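Long-range contact in KauB (Pseudomonas aeruginosa PAO1, PDB 6B4R), which probably oxidises 4-guanidinobutyraldehyde and related aldehydes to the corresponding acids with a nicotinamide cofactor, as a member of the aldehyde dehydrogenase family: residues V301-S306 and Q457-D462. Residues are numbered along the deposited sequence; the frame is centred on the assembly and turned at random.
Sequences VCTAGS and QYDGGD. With TOE (2-[2-(2-methoxy-ethoxy)-ethoxy]-ethoxyl), chain L.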
# COMPACT_ATOMS: atom_id res chain seq x y z
N VAL B 301 8.45 32.95 3.11
CA VAL B 301 7.91 31.60 2.99
C VAL B 301 8.10 31.17 1.55
O VAL B 301 7.80 31.93 0.62
CB VAL B 301 6.40 31.57 3.33
CG1 VAL B 301 5.86 30.15 3.23
CG2 VAL B 301 6.16 32.15 4.72
N CYS B 302 8.61 29.96 1.35
CA CYS B 302 8.87 29.47 -0.01
C CYS B 302 7.57 29.21 -0.77
O CYS B 302 7.56 29.19 -2.00
CB CYS B 302 9.74 28.22 0.02
SG CYS B 302 11.45 28.49 0.55
N THR B 303 6.49 29.01 -0.03
CA THR B 303 5.18 28.79 -0.64
C THR B 303 4.29 30.01 -0.50
O THR B 303 3.06 29.89 -0.46
CB THR B 303 4.46 27.57 -0.04
OG1 THR B 303 4.45 27.67 1.39
CG2 THR B 303 5.16 26.29 -0.44
N ALA B 304 4.90 31.18 -0.42
CA ALA B 304 4.15 32.43 -0.35
C ALA B 304 3.48 32.72 -1.69
O ALA B 304 4.07 32.50 -2.75
CB ALA B 304 5.06 33.58 0.06
N GLY B 305 2.25 33.21 -1.64
CA GLY B 305 1.52 33.58 -2.85
C GLY B 305 2.03 34.87 -3.45
O GLY B 305 1.31 35.87 -3.51
N SER B 306 3.28 34.85 -3.91
CA SER B 306 3.91 36.04 -4.48
C SER B 306 3.27 36.48 -5.80
O SER B 306 3.41 37.63 -6.20
CB SER B 306 5.41 35.79 -4.66
OG SER B 306 5.64 34.53 -5.27
N GLN B 457 -8.59 27.49 -0.26
CA GLN B 457 -7.86 27.77 0.97
C GLN B 457 -6.42 28.07 0.59
O GLN B 457 -6.04 27.93 -0.58
CB GLN B 457 -7.91 26.57 1.92
CG GLN B 457 -7.26 25.31 1.38
CD GLN B 457 -7.16 24.21 2.41
OE1 GLN B 457 -7.00 24.47 3.61
NE2 GLN B 457 -7.26 22.96 1.96
N TYR B 458 -5.61 28.47 1.56
CA TYR B 458 -4.18 28.63 1.31
C TYR B 458 -3.35 28.03 2.44
O TYR B 458 -3.78 28.01 3.59
CB TYR B 458 -3.81 30.09 1.07
CG TYR B 458 -2.54 30.24 0.26
CD1 TYR B 458 -2.57 30.23 -1.13
CD2 TYR B 458 -1.30 30.36 0.89
CE1 TYR B 458 -1.41 30.34 -1.87
CE2 TYR B 458 -0.13 30.47 0.15
CZ TYR B 458 -0.20 30.46 -1.23
OH TYR B 458 0.95 30.58 -1.98
N ASP B 459 -2.16 27.54 2.08
CA ASP B 459 -1.23 26.96 3.04
C ASP B 459 -1.88 25.80 3.79
O ASP B 459 -1.84 25.73 5.02
CB ASP B 459 -0.72 28.02 4.02
CG ASP B 459 0.55 27.59 4.74
OD1 ASP B 459 1.33 26.81 4.16
OD2 ASP B 459 0.77 28.05 5.88
N GLY B 460 -2.49 24.88 3.03
CA GLY B 460 -3.19 23.76 3.61
C GLY B 460 -2.36 22.49 3.70
O GLY B 460 -1.26 22.42 3.15
N GLY B 461 -2.88 21.49 4.40
CA GLY B 461 -2.19 20.23 4.58
C GLY B 461 -1.48 20.14 5.92
O GLY B 461 -0.77 21.06 6.32
N ASP B 462 -1.68 19.02 6.62
CA ASP B 462 -1.01 18.78 7.89
C ASP B 462 0.17 17.83 7.70
O ASP B 462 0.85 17.87 6.67
CB ASP B 462 -1.99 18.22 8.93
CG ASP B 462 -2.91 17.16 8.36
OD1 ASP B 462 -2.48 16.41 7.47
OD2 ASP B 462 -4.08 17.08 8.81
O2' TOE L . 10.13 27.44 3.06
CA' TOE L . 9.69 26.08 2.89
CB' TOE L . 8.67 25.76 3.98
OC' TOE L . 7.48 26.52 3.77
CD' TOE L . 6.75 26.64 4.99
CE' TOE L . 5.26 26.76 4.70
OF' TOE L . 4.55 26.46 5.90
CG' TOE L . 4.39 25.05 6.02
CH' TOE L . 3.18 24.70 6.87
OI' TOE L . 2.71 23.41 6.48
CK' TOE L . 1.66 22.94 7.31
O HOH W 1 2.40 29.00 2.24
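Y458 reaches across to the T303 backbone with the one direct hydrogen bond between 301-306 and 457-462: its OH donates to T303 O over 2.7 Å. The hydroxyl stands above the carbonyl plane, 38° out of it, while the oxygen lies at the ring edge, near the ring plane. With CG anti to the backbone N (chi1 -156°), the ring extends from the loop that follows strand 452-455 towards the other loop, a span that suits a long side chain ending in a donor. Y458 OH also comes within 3.0 Å of G305 N, but the angle is too poor for a bond; glycine suits this place because it brings no side chain against the hydroxyl. W454 meets the tyrosine ring edge-to-face.

Water supplies the second link. One molecule donates to T303 O at 2.9 Å, hydrogen-bonds with T303 OG1 at 2.6 Å, and gives a weak bond to D459 OD1. T303 O therefore accepts from both the tyrosine and the water. Threonine fits here because its hydroxyl shares the water while the side chain also packs against F467 and W454. T303 OG1 and D459 OD1 are 4.3 Å apart, and the water bridges them.

The bound polyether runs past both loops. Its O2' accepts a weak bond from C302 N at 3.4 Å, its middle passes V301 CG1 and T303 OG1, and its far end lies beside G461 O.

C302 sits in a type I turn from V301 to A304, in the position of the family's catalytic cysteine, and the side chain of T303 is about 8 Å from that of E267, the predicted active-site residue. This is consistent with the polyether occupying the substrate tunnel of an aldehyde dehydrogenase, walled here by the cysteine loop and the loop following strand 452-455.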